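Bifunctional pinoresinol-lariciresinol reductase 1 (Thuja plicata, PDB 1QYD) reduces pinoresinol to lariciresinol and then lariciresinol to secoisolariciresinol with NADPH, enantioselectively, in lignan biosynthesis. Local coordinates at residues S157-L171 with L183-E197. Numbering follows the deposited sequence.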
loop_
_atom_site.group_PDB
_atom_site.type_symbol
_atom_site.label_atom_id
_atom_site.label_comp_id
_atom_site.label_asym_id
_atom_site.label_seq_id
_atom_site.Cartn_x
_atom_site.Cartn_y
_atom_site.Cartn_z
ATOM N N SER A 157 14.832 11.605 13.441
ATOM C CA SER A 157 15.541 11.225 14.644
ATOM C C SER A 157 16.526 10.064 14.525
ATOM O O SER A 157 17.223 9.699 15.461
ATOM C CB SER A 157 14.459 10.946 15.658
ATOM O OG SER A 157 13.691 9.814 15.256
ATOM N N ASN A 158 16.538 9.465 13.338
ATOM C CA ASN A 158 17.451 8.417 12.877
ATOM C C ASN A 158 17.303 6.986 13.406
ATOM O O ASN A 158 16.199 6.430 13.346
ATOM C CB ASN A 158 18.906 8.938 13.085
ATOM C CG ASN A 158 19.189 10.220 12.284
ATOM O OD1 ASN A 158 19.595 11.264 12.826
ATOM N ND2 ASN A 158 18.946 10.164 10.970
ATOM N N MET A 159 18.362 6.316 13.869
ATOM C CA MET A 159 18.258 4.924 14.245
ATOM C C MET A 159 18.023 4.808 15.712
ATOM O O MET A 159 18.730 5.446 16.496
ATOM C CB MET A 159 19.533 4.136 13.909
ATOM C CG MET A 159 19.751 3.916 12.417
ATOM S SD MET A 159 21.198 2.902 12.061
ATOM C CE MET A 159 22.377 4.182 12.251
ATOM N N PHE A 160 17.013 4.000 16.072
ATOM C CA PHE A 160 16.776 3.762 17.483
ATOM C C PHE A 160 17.819 2.711 17.825
ATOM O O PHE A 160 18.015 1.744 17.098
ATOM C CB PHE A 160 15.367 3.193 17.778
ATOM C CG PHE A 160 14.150 3.958 17.247
ATOM C CD1 PHE A 160 14.071 5.351 17.305
ATOM C CD2 PHE A 160 13.114 3.230 16.651
ATOM C CE1 PHE A 160 12.953 5.987 16.749
ATOM C CE2 PHE A 160 12.007 3.874 16.101
ATOM C CZ PHE A 160 11.924 5.255 16.147
ATOM N N ALA A 161 18.551 2.911 18.909
ATOM C CA ALA A 161 19.615 2.011 19.303
ATOM C C ALA A 161 19.145 0.584 19.598
ATOM O O ALA A 161 19.804 -0.384 19.245
ATOM C CB ALA A 161 20.247 2.648 20.488
ATOM N N GLY A 162 17.958 0.398 20.174
ATOM C CA GLY A 162 17.401 -0.927 20.394
ATOM C C GLY A 162 16.801 -1.567 19.159
ATOM O O GLY A 162 15.946 -2.438 19.252
ATOM N N TYR A 163 17.214 -1.130 17.986
ATOM C CA TYR A 163 16.741 -1.697 16.739
ATOM C C TYR A 163 17.938 -1.940 15.844
ATOM O O TYR A 163 17.898 -2.837 15.005
ATOM C CB TYR A 163 15.806 -0.739 16.038
ATOM C CG TYR A 163 14.395 -1.259 15.974
ATOM C CD1 TYR A 163 14.074 -2.316 15.129
ATOM C CD2 TYR A 163 13.425 -0.696 16.797
ATOM C CE1 TYR A 163 12.772 -2.816 15.118
ATOM C CE2 TYR A 163 12.118 -1.182 16.795
ATOM C CZ TYR A 163 11.815 -2.237 15.954
ATOM O OH TYR A 163 10.541 -2.715 15.941
ATOM N N PHE A 164 18.993 -1.120 15.980
ATOM C CA PHE A 164 20.173 -1.287 15.153
ATOM C C PHE A 164 21.424 -1.574 15.967
ATOM O O PHE A 164 22.313 -2.232 15.457
ATOM C CB PHE A 164 20.356 -0.023 14.237
ATOM C CG PHE A 164 19.312 0.006 13.115
ATOM C CD1 PHE A 164 18.171 0.823 13.222
ATOM C CD2 PHE A 164 19.427 -0.863 12.028
ATOM C CE1 PHE A 164 17.155 0.756 12.266
ATOM C CE2 PHE A 164 18.413 -0.931 11.078
ATOM C CZ PHE A 164 17.279 -0.124 11.201
ATOM N N ALA A 165 21.556 -1.139 17.216
ATOM C CA ALA A 165 22.725 -1.466 18.038
ATOM C C ALA A 165 22.541 -2.691 18.916
ATOM O O ALA A 165 23.448 -3.199 19.585
ATOM C CB ALA A 165 23.081 -0.354 18.988
ATOM N N GLY A 166 21.268 -3.089 18.972
ATOM C CA GLY A 166 20.841 -4.284 19.669
ATOM C C GLY A 166 21.317 -5.429 18.830
ATOM O O GLY A 166 22.201 -6.158 19.234
ATOM N N SER A 167 20.781 -5.444 17.614
ATOM C CA SER A 167 21.134 -6.381 16.576
ATOM C C SER A 167 22.565 -6.240 16.043
ATOM O O SER A 167 23.092 -7.212 15.496
ATOM C CB SER A 167 20.171 -6.205 15.432
ATOM O OG SER A 167 20.180 -4.818 15.099
ATOM N N LEU A 168 23.161 -5.038 16.221
ATOM C CA LEU A 168 24.435 -4.548 15.657
ATOM C C LEU A 168 24.325 -4.315 14.140
ATOM O O LEU A 168 25.295 -4.017 13.447
ATOM C CB LEU A 168 25.581 -5.532 15.978
ATOM C CG LEU A 168 26.789 -5.062 16.796
ATOM C CD1 LEU A 168 26.394 -4.109 17.882
ATOM C CD2 LEU A 168 27.458 -6.285 17.414
ATOM N N ALA A 169 23.048 -4.341 13.709
ATOM C CA ALA A 169 22.455 -4.151 12.393
ATOM C C ALA A 169 22.382 -5.386 11.489
ATOM O O ALA A 169 22.439 -5.311 10.252
ATOM C CB ALA A 169 23.203 -3.027 11.685
ATOM N N GLN A 170 22.144 -6.560 12.102
ATOM C CA GLN A 170 22.183 -7.789 11.333
ATOM C C GLN A 170 20.904 -8.310 10.739
ATOM O O GLN A 170 19.828 -8.368 11.340
ATOM C CB GLN A 170 22.818 -8.861 12.180
ATOM C CG GLN A 170 24.249 -9.033 11.646
ATOM C CD GLN A 170 25.370 -8.414 12.461
ATOM O OE1 GLN A 170 26.150 -7.577 12.021
ATOM N NE2 GLN A 170 25.519 -8.859 13.688
ATOM N N LEU A 171 21.144 -8.707 9.492
ATOM C CA LEU A 171 20.186 -9.207 8.513
ATOM C C LEU A 171 19.268 -10.317 8.965
ATOM O O LEU A 171 18.465 -10.792 8.151
ATOM C CB LEU A 171 20.890 -9.758 7.232
ATOM C CG LEU A 171 21.835 -8.998 6.293
ATOM C CD1 LEU A 171 22.127 -9.840 5.075
ATOM C CD2 LEU A 171 21.191 -7.724 5.816
ATOM N N LEU A 183 28.105 -9.461 10.185
ATOM C CA LEU A 183 28.168 -9.110 8.777
ATOM C C LEU A 183 28.346 -7.586 8.724
ATOM O O LEU A 183 27.633 -6.873 9.441
ATOM C CB LEU A 183 26.864 -9.574 8.119
ATOM C CG LEU A 183 26.757 -9.908 6.600
ATOM C CD1 LEU A 183 26.143 -11.305 6.419
ATOM C CD2 LEU A 183 25.818 -8.942 5.887
ATOM N N ILE A 184 29.363 -7.061 7.994
ATOM C CA ILE A 184 29.540 -5.611 7.838
ATOM C C ILE A 184 29.241 -5.197 6.399
ATOM O O ILE A 184 29.421 -5.912 5.419
ATOM C CB ILE A 184 30.992 -5.124 8.224
ATOM C CG1 ILE A 184 31.317 -5.391 9.686
ATOM C CG2 ILE A 184 31.083 -3.614 8.046
ATOM C CD1 ILE A 184 32.520 -4.601 10.253
ATOM N N TYR A 185 28.707 -3.995 6.266
ATOM C CA TYR A 185 28.282 -3.522 4.980
ATOM C C TYR A 185 29.386 -2.674 4.395
ATOM O O TYR A 185 29.650 -1.523 4.743
ATOM C CB TYR A 185 26.959 -2.772 5.194
ATOM C CG TYR A 185 25.946 -3.714 5.857
ATOM C CD1 TYR A 185 25.559 -3.499 7.188
ATOM C CD2 TYR A 185 25.473 -4.835 5.162
ATOM C CE1 TYR A 185 24.729 -4.411 7.835
ATOM C CE2 TYR A 185 24.633 -5.737 5.790
ATOM C CZ TYR A 185 24.281 -5.525 7.123
ATOM O OH TYR A 185 23.547 -6.489 7.785
ATOM N N GLY A 186 30.106 -3.395 3.551
ATOM C CA GLY A 186 31.177 -2.826 2.759
ATOM C C GLY A 186 32.450 -2.658 3.543
ATOM O O GLY A 186 33.263 -3.572 3.720
ATOM N N ASP A 187 32.568 -1.411 3.964
ATOM C CA ASP A 187 33.686 -0.949 4.754
ATOM C C ASP A 187 33.273 -0.881 6.204
ATOM O O ASP A 187 33.995 -1.320 7.089
ATOM C CB ASP A 187 34.132 0.442 4.247
ATOM C CG ASP A 187 33.065 1.534 4.017
ATOM O OD1 ASP A 187 33.464 2.673 3.778
ATOM O OD2 ASP A 187 31.854 1.279 4.053
ATOM N N GLY A 188 32.065 -0.356 6.421
ATOM C CA GLY A 188 31.539 -0.104 7.746
ATOM C C GLY A 188 32.150 1.164 8.306
ATOM O O GLY A 188 32.344 1.263 9.508
ATOM N N ASN A 189 32.501 2.129 7.454
ATOM C CA ASN A 189 33.088 3.391 7.908
ATOM C C ASN A 189 32.162 4.577 7.800
ATOM O O ASN A 189 32.357 5.609 8.457
ATOM C CB ASN A 189 34.319 3.750 7.120
ATOM C CG ASN A 189 35.427 2.754 7.366
ATOM O OD1 ASN A 189 35.772 2.397 8.499
ATOM N ND2 ASN A 189 35.977 2.300 6.245
ATOM N N VAL A 190 31.176 4.337 6.917
ATOM C CA VAL A 190 30.082 5.229 6.592
ATOM C C VAL A 190 29.350 5.461 7.885
ATOM O O VAL A 190 28.948 4.517 8.548
ATOM C CB VAL A 190 29.144 4.588 5.592
ATOM C CG1 VAL A 190 28.059 5.592 5.284
ATOM C CG2 VAL A 190 29.878 4.176 4.318
ATOM N N LYS A 191 29.240 6.730 8.233
ATOM C CA LYS A 191 28.638 7.181 9.467
ATOM C C LYS A 191 27.117 7.093 9.526
ATOM O O LYS A 191 26.390 7.322 8.553
ATOM C CB LYS A 191 29.110 8.607 9.682
ATOM C CG LYS A 191 30.627 8.649 9.903
ATOM C CD LYS A 191 30.947 8.177 11.293
ATOM C CE LYS A 191 32.411 8.408 11.482
ATOM N NZ LYS A 191 32.684 8.500 12.904
ATOM N N GLY A 192 26.686 6.690 10.725
ATOM C CA GLY A 192 25.288 6.546 11.100
ATOM C C GLY A 192 25.029 7.245 12.440
ATOM O O GLY A 192 25.957 7.708 13.121
ATOM N N ILE A 193 23.757 7.373 12.831
ATOM C CA ILE A 193 23.443 8.056 14.071
ATOM C C ILE A 193 22.554 7.089 14.803
ATOM O O ILE A 193 21.723 6.419 14.213
ATOM C CB ILE A 193 22.767 9.434 13.724
ATOM C CG1 ILE A 193 23.781 10.278 12.980
ATOM C CG2 ILE A 193 22.340 10.207 14.966
ATOM C CD1 ILE A 193 23.227 11.578 12.496
ATOM N N TRP A 194 22.722 6.959 16.100
ATOM C CA TRP A 194 22.059 5.913 16.829
ATOM C C TRP A 194 21.470 6.592 18.068
ATOM O O TRP A 194 22.250 7.276 18.751
ATOM C CB TRP A 194 23.132 4.864 17.166
ATOM C CG TRP A 194 24.027 4.315 16.037
ATOM C CD1 TRP A 194 25.040 5.073 15.494
ATOM C CD2 TRP A 194 23.954 3.084 15.446
ATOM N NE1 TRP A 194 25.602 4.363 14.557
ATOM C CE2 TRP A 194 24.988 3.179 14.504
ATOM C CE3 TRP A 194 23.215 1.909 15.536
ATOM C CZ2 TRP A 194 25.291 2.125 13.650
ATOM C CZ3 TRP A 194 23.523 0.839 14.677
ATOM C CH2 TRP A 194 24.547 0.945 13.741
ATOM N N VAL A 195 20.141 6.496 18.384
ATOM C CA VAL A 195 19.532 7.203 19.523
ATOM C C VAL A 195 18.607 6.381 20.430
ATOM O O VAL A 195 17.746 5.614 20.013
ATOM C CB VAL A 195 18.730 8.463 19.029
ATOM C CG1 VAL A 195 18.310 9.328 20.210
ATOM C CG2 VAL A 195 19.614 9.393 18.203
ATOM N N ASP A 196 18.794 6.534 21.740
ATOM C CA ASP A 196 17.987 5.820 22.717
ATOM C C ASP A 196 16.575 6.308 22.528
ATOM O O ASP A 196 16.329 7.502 22.317
ATOM C CB ASP A 196 18.479 6.128 24.132
ATOM C CG ASP A 196 17.682 5.546 25.305
ATOM O OD1 ASP A 196 17.054 4.489 25.169
ATOM O OD2 ASP A 196 17.704 6.159 26.382
ATOM N N GLU A 197 15.666 5.342 22.558
ATOM C CA GLU A 197 14.253 5.615 22.365
ATOM C C GLU A 197 13.668 6.635 23.344
ATOM O O GLU A 197 12.743 7.383 23.011
ATOM C CB GLU A 197 13.514 4.319 22.456
ATOM C CG GLU A 197 13.953 3.350 21.366
ATOM C CD GLU A 197 14.991 2.313 21.770
ATOM O OE1 GLU A 197 15.791 2.510 22.682
ATOM O OE2 GLU A 197 14.967 1.261 21.147
#
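Val195 N donates to Met159 O at 2.6 Å, nearly in line with the C=O bond. Val195 O in turn accepts from Ala161 N, the first residue of helix 161-164, at 3.0 Å and from well above the carbonyl plane, and Phe160 CA at the end of strand 159-160 adds a C-H...O contact. Val195 thus brackets Phe160 in the manner of parallel strands; a weak bond from Met159 N to Ile193 O extends the ladder.

On the sheet face that carries Met159 and Trp194, the two side chains run alongside each other. The first two torsions of the methionine (chi1 -71°, chi2 -176°) carry SD over one face of the indole, 4.1 Å from the centroid of the six-membered ring, and the bend at chi3 (-80°) folds CE over the same ring at 3.7 Å, a Met-aromatic contact joined to a CH-pi one. Phe164 CB meets Trp194 CZ3 at 3.3 Å, bringing the short helix 161-164 against the same indole. Farther along, Tyr185 OH donates to Ala169 O (2.9 Å) near the plane of its own ring, while Leu171 CD2 packs obliquely against that ring.

Phe160 approaches Ile16 of the inferred NADP(+) site and Phe164 approaches His271, which probably binds the substrate, so the strand end and the helix after it probably border both sites. Trp194 NE1 bonds Leu227 O of the antiparallel neighbour, strand 226-228, and the indole also touches Val232 of helix 229-241. Helix 305-309 packs on Ala161 and Ala165, and helix 272-275 on Met159 and Phe164.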